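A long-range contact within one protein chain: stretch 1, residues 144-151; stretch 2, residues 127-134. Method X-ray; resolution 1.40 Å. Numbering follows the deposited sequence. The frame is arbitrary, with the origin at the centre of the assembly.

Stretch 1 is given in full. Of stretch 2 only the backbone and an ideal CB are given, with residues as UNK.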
ATOM      1  N   ALA A 144      -2.196  13.616 -23.770  1.00 30.64           N
ATOM      2  CA  ALA A 144      -3.176  14.265 -22.903  1.00 33.61           C
ATOM      3  C   ALA A 144      -3.329  13.564 -21.548  1.00 32.35           C
ATOM      4  O   ALA A 144      -3.349  14.220 -20.504  1.00 27.00           O
ATOM      5  CB  ALA A 144      -4.515  14.379 -23.599  1.00 39.53           C
ATOM      6  N   ARG A 145      -3.442  12.240 -21.567  1.00 30.20           N
ATOM      7  CA  ARG A 145      -3.545  11.457 -20.334  1.00 24.95           C
ATOM      8  C   ARG A 145      -2.216  11.553 -19.580  1.00 25.16           C
ATOM      9  O   ARG A 145      -2.159  11.552 -18.343  1.00 21.90           O
ATOM     10  CB  ARG A 145      -3.856  10.001 -20.670  1.00 32.62           C
ATOM     11  CG  ARG A 145      -4.594   9.218 -19.590  1.00 35.28           C
ATOM     12  CD  ARG A 145      -4.865   7.787 -20.057  1.00 43.92           C
ATOM     13  NE  ARG A 145      -5.462   7.754 -21.391  1.00 59.85           N
ATOM     14  CZ  ARG A 145      -5.408   6.713 -22.220  1.00 71.10           C
ATOM     15  NH1 ARG A 145      -4.778   5.603 -21.860  1.00 56.84           N
ATOM     16  NH2 ARG A 145      -5.983   6.781 -23.415  1.00 65.96           N
ATOM     17  N   LEU A 146      -1.140  11.631 -20.347  1.00 20.64           N
ATOM     18  CA  LEU A 146       0.181  11.844 -19.795  1.00 15.28           C
ATOM     19  C   LEU A 146       0.251  13.168 -19.026  1.00 27.08           C
ATOM     20  O   LEU A 146       0.753  13.225 -17.900  1.00 16.89           O
ATOM     21  CB  LEU A 146       1.227  11.817 -20.917  1.00 17.76           C
ATOM     22  CG  LEU A 146       2.700  11.785 -20.512  1.00 24.67           C
ATOM     23  CD1 LEU A 146       3.017  10.517 -19.751  1.00 20.84           C
ATOM     24  CD2 LEU A 146       3.582  11.886 -21.745  1.00 27.85           C
ATOM     25  N   ALA A 147      -0.266  14.236 -19.626  1.00 22.32           N
ATOM     26  CA  ALA A 147      -0.207  15.538 -18.971  1.00 24.76           C
ATOM     27  C   ALA A 147      -0.965  15.527 -17.645  1.00 20.02           C
ATOM     28  O   ALA A 147      -0.493  16.094 -16.654  1.00 18.74           O
ATOM     29  CB  ALA A 147      -0.728  16.642 -19.896  1.00 28.47           C
ATOM     30  N   ARG A 148      -2.118  14.869 -17.623  1.00 17.76           N
ATOM     31  CA  ARG A 148      -2.924  14.801 -16.407  1.00 20.81           C
ATOM     32  C   ARG A 148      -2.220  14.039 -15.296  1.00 18.08           C
ATOM     33  O   ARG A 148      -2.135  14.519 -14.163  1.00 20.05           O
ATOM     34  CB  ARG A 148      -4.294  14.188 -16.688  1.00 24.38           C
ATOM     35  CG  ARG A 148      -5.130  15.035 -17.626  1.00 31.50           C
ATOM     36  CD  ARG A 148      -6.543  14.516 -17.762  1.00 57.94           C
ATOM     37  NE  ARG A 148      -7.332  15.360 -18.657  1.00 65.97           N
ATOM     38  CZ  ARG A 148      -8.630  15.194 -18.890  1.00 68.24           C
ATOM     39  NH1 ARG A 148      -9.289  14.210 -18.291  1.00 61.72           N
ATOM     40  NH2 ARG A 148      -9.268  16.010 -19.721  1.00 68.11           N
ATOM     41  N   THR A 149      -1.713  12.851 -15.607  1.00 16.68           N
ATOM     42  CA  THR A 149      -1.033  12.066 -14.573  1.00 16.36           C
ATOM     43  C   THR A 149       0.252  12.761 -14.145  1.00 14.96           C
ATOM     44  O   THR A 149       0.630  12.715 -12.978  1.00 14.31           O
ATOM     45  CB  THR A 149      -0.734  10.622 -15.020  1.00 14.15           C
ATOM     46  OG1 THR A 149       0.093  10.632 -16.192  1.00 14.94           O
ATOM     47  CG2 THR A 149      -2.021   9.868 -15.319  1.00 19.61           C
ATOM     48  N   LYS A 150       0.928  13.432 -15.075  1.00 14.52           N
ATOM     49  CA  LYS A 150       2.143  14.155 -14.714  1.00 12.14           C
ATOM     50  C   LYS A 150       1.844  15.292 -13.735  1.00 14.91           C
ATOM     51  O   LYS A 150       2.589  15.513 -12.772  1.00 14.67           O
ATOM     52  CB  LYS A 150       2.890  14.679 -15.956  1.00 16.94           C
ATOM     53  CG  LYS A 150       4.297  15.207 -15.651  1.00 17.50           C
ATOM     54  CD  LYS A 150       4.983  15.770 -16.890  1.00 25.89           C
ATOM     55  CE  LYS A 150       6.397  16.224 -16.552  1.00 34.10           C
ATOM     56  NZ  LYS A 150       7.146  16.692 -17.752  1.00 58.43           N
ATOM     57  N   GLU A 151       0.754  16.012 -13.974  1.00 16.82           N
ATOM     58  CA  GLU A 151       0.383  17.099 -13.067  1.00 17.53           C
ATOM     59  C   GLU A 151       0.119  16.583 -11.649  1.00 15.77           C
ATOM     60  O   GLU A 151       0.599  17.160 -10.674  1.00 15.91           O
ATOM     61  CB  GLU A 151      -0.828  17.858 -13.607  1.00 20.19           C
ATOM     62  CG  GLU A 151      -1.274  19.027 -12.736  1.00 27.73           C
ATOM     63  CD  GLU A 151      -2.517  19.719 -13.283  1.00 43.91           C
ATOM     64  OE1 GLU A 151      -3.101  19.218 -14.267  1.00 42.69           O
ATOM     65  OE2 GLU A 151      -2.908  20.766 -12.727  1.00 54.51           O
ATOM     66  N   UNK A 127       3.108   5.348 -10.548  1.00 10.22           N
ATOM     67  CA  UNK A 127       2.696   4.307 -11.479  1.00 11.68           C
ATOM     68  C   UNK A 127       1.599   4.783 -12.432  1.00 13.10           C
ATOM     69  O   UNK A 127       1.555   4.357 -13.589  1.00 13.46           O
ATOM     70  CB  UNK A 127       2.214   3.079 -10.705  1.00 11.68           C
ATOM     71  N   UNK A 128       0.717   5.662 -11.967  1.00 12.24           N
ATOM     72  CA  UNK A 128      -0.313   6.202 -12.857  1.00 12.93           C
ATOM     73  C   UNK A 128       0.366   6.931 -14.018  1.00 12.82           C
ATOM     74  O   UNK A 128      -0.067   6.828 -15.168  1.00 15.35           O
ATOM     75  CB  UNK A 128      -1.255   7.141 -12.102  1.00 12.93           C
ATOM     76  N   UNK A 129       1.458   7.619 -13.712  1.00 11.97           N
ATOM     77  CA  UNK A 129       2.255   8.296 -14.726  1.00 11.24           C
ATOM     78  C   UNK A 129       3.067   7.355 -15.603  1.00 12.50           C
ATOM     79  O   UNK A 129       2.985   7.430 -16.838  1.00 12.08           O
ATOM     80  CB  UNK A 129       3.199   9.292 -14.050  1.00 11.24           C
ATOM     81  N   UNK A 130       3.845   6.460 -15.004  1.00 12.59           N
ATOM     82  CA  UNK A 130       4.734   5.622 -15.816  1.00 11.60           C
ATOM     83  C   UNK A 130       3.961   4.625 -16.685  1.00 15.27           C
ATOM     84  O   UNK A 130       4.433   4.241 -17.762  1.00 14.83           O
ATOM     85  CB  UNK A 130       5.708   4.866 -14.910  1.00 11.60           C
ATOM     86  N   UNK A 131       2.768   4.231 -16.249  1.00 16.70           N
ATOM     87  CA  UNK A 131       1.928   3.339 -17.036  1.00 14.16           C
ATOM     88  C   UNK A 131       1.514   4.006 -18.354  1.00 17.74           C
ATOM     89  O   UNK A 131       1.634   3.403 -19.431  1.00 17.05           O
ATOM     90  CB  UNK A 131       0.691   2.929 -16.234  1.00 14.16           C
ATOM     91  N   UNK A 132       1.031   5.245 -18.273  1.00 15.21           N
ATOM     92  CA  UNK A 132       0.685   6.006 -19.465  1.00 16.08           C
ATOM     93  C   UNK A 132       1.940   6.280 -20.290  1.00 15.82           C
ATOM     94  O   UNK A 132       1.953   6.078 -21.513  1.00 15.88           O
ATOM     95  CB  UNK A 132      -0.008   7.317 -19.088  1.00 16.08           C
ATOM     96  N   UNK A 133       2.998   6.717 -19.620  1.00 14.31           N
ATOM     97  CA  UNK A 133       4.211   7.150 -20.291  1.00 16.07           C
ATOM     98  C   UNK A 133       4.833   6.021 -21.106  1.00 15.97           C
ATOM     99  O   UNK A 133       5.242   6.237 -22.249  1.00 19.24           O
ATOM    100  CB  UNK A 133       5.219   7.678 -19.268  1.00 16.07           C
ATOM    101  N   UNK A 134       4.883   4.818 -20.543  1.00 16.62           N
ATOM    102  CA  UNK A 134       5.583   3.696 -21.173  1.00 17.40           C
ATOM    103  C   UNK A 134       4.673   2.729 -21.940  1.00 28.07           C
ATOM    104  O   UNK A 134       5.027   2.263 -23.031  1.00 30.67           O
ATOM    105  CB  UNK A 134       6.345   2.915 -20.100  1.00 17.40           C
TER

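Two helical segments run nearly antiparallel, their directions 159° apart and their axes approaching to 8.4 Å. No hydrogen bond crosses between them; what joins them is packing, and it bears on the positions of the second helix that come within reach.

Position 127 has nothing of stretch 1 within 5.5 Å of its ideal CB, so this contact sets no preference beyond helical compatibility. It is Leu127, and its backbone O accepts a hydrogen bond from the side chain of position 131.

At 128 the CA-to-CB bond points sideways, and the ideal CB lies 4.3 Å from Thr149 CG2. A small residue would fit, as would a longer one that turns outward. Asn128 takes the second course: its amide end leads away, while its backbone O lies 3.6 Å from Thr149 CG2.

Position 129 sits where the backbones come close, its CA 5.0 Å from the CA of Thr149. The bond points sideways, with its ideal CB 4.0 Å from Thr149 OG1, and Leu146 and the aliphatic start of Lys150 lie along the same flank. Leucine, methionine or an aromatic could use that surface. Phe129, with chi1 in t, extends its ring along it: CE1 lies 3.5 Å from Leu146 CD1 and 3.9 Å from Lys150 CB, while Thr149 OG1 sits at the ring edge, 3.8 Å from CD1. The lysine's end leads away, so it is the first methylenes, CB and CG, that lie near the ring.

Position 130 points away and is unconstrained by this contact; it is Thr130. Position 131 is also out of reach, suiting many residues. Thr131 turns its OG1 back to its own helix, donating to Leu127 O at 2.9 Å.

Position 132 points toward stretch 1, with its ideal CB 4.4 Å from Thr149 OG1 and 4.5 Å from Leu146 CD1. The setting favours a compact apolar side chain; valine, isoleucine or alanine are plausible, alanine filling less of the space. Val132 spreads two methyls against the helix: CG1 lies 3.6 Å from Leu146 N and 4.0 Å from Arg145 CB, and CG2 is 4.1 Å from Thr149 CG2.

At 133 the bond points sideways, yet the ideal CB is already 3.6 Å from Leu146 CD1. The leucine, with chi1 t and chi2 p, brings its end nearer to the second helix. Any residue with a CB could make this touch, and a large one could extend past it. Trp133 does so, its CB 3.6 Å from Leu146 CD1.

Position 134 points away, leaving its choice open here; it is Leu134.

Stretch 2, residues 127-134: LNFTTVWL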
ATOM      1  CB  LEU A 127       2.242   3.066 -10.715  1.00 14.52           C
ATOM      2  CG  LEU A 127       3.353   2.441  -9.870  1.00 20.66           C
ATOM      3  CD1 LEU A 127       2.880   1.112  -9.288  1.00 26.95           C
ATOM      4  CD2 LEU A 127       4.635   2.256 -10.683  1.00 25.01           C
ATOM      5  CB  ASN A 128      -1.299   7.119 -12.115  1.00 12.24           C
ATOM      6  CG  ASN A 128      -2.259   6.348 -11.232  1.00 15.98           C
ATOM      7  OD1 ASN A 128      -2.414   5.134 -11.368  1.00 18.52           O
ATOM      8  ND2 ASN A 128      -2.900   7.054 -10.316  1.00 17.80           N
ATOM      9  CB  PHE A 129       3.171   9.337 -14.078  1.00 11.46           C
ATOM     10  CG  PHE A 129       4.187   9.918 -15.024  1.00 13.51           C
ATOM     11  CD1 PHE A 129       3.827  10.895 -15.947  1.00 16.49           C
ATOM     12  CD2 PHE A 129       5.491   9.477 -14.994  1.00 15.65           C
ATOM     13  CE1 PHE A 129       4.770  11.427 -16.823  1.00 19.11           C
ATOM     14  CE2 PHE A 129       6.433   9.988 -15.870  1.00 17.00           C
ATOM     15  CZ  PHE A 129       6.068  10.967 -16.782  1.00 20.56           C
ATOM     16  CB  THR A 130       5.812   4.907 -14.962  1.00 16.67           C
ATOM     17  OG1 THR A 130       5.175   4.018 -14.045  1.00 19.17           O
ATOM     18  CG2 THR A 130       6.650   5.923 -14.205  1.00 14.75           C
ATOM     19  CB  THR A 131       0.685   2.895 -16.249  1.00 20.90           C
ATOM     20  OG1 THR A 131       1.094   2.023 -15.185  1.00 24.04           O
ATOM     21  CG2 THR A 131      -0.299   2.142 -17.156  1.00 23.91           C
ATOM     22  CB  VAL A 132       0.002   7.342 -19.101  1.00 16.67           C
ATOM     23  CG1 VAL A 132      -0.319   8.132 -20.378  1.00 20.32           C
ATOM     24  CG2 VAL A 132      -1.267   7.087 -18.295  1.00 24.82           C
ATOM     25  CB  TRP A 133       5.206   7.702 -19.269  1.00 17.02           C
ATOM     26  CG  TRP A 133       6.490   8.190 -19.848  1.00 18.56           C
ATOM     27  CD1 TRP A 133       6.655   8.963 -20.961  1.00 22.41           C
ATOM     28  CD2 TRP A 133       7.794   7.930 -19.339  1.00 20.83           C
ATOM     29  NE1 TRP A 133       7.994   9.204 -21.171  1.00 23.54           N
ATOM     30  CE2 TRP A 133       8.714   8.577 -20.187  1.00 20.16           C
ATOM     31  CE3 TRP A 133       8.277   7.210 -18.243  1.00 23.86           C
ATOM     32  CZ2 TRP A 133      10.095   8.521 -19.973  1.00 21.08           C
ATOM     33  CZ3 TRP A 133       9.645   7.156 -18.034  1.00 29.42           C
ATOM     34  CH2 TRP A 133      10.535   7.805 -18.896  1.00 25.15           C
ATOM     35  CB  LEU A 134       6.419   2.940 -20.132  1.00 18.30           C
ATOM     36  CG  LEU A 134       7.503   3.753 -19.434  1.00 27.14           C
ATOM     37  CD1 LEU A 134       8.186   2.903 -18.368  1.00 27.27           C
ATOM     38  CD2 LEU A 134       8.526   4.277 -20.444  1.00 26.57           C
TER
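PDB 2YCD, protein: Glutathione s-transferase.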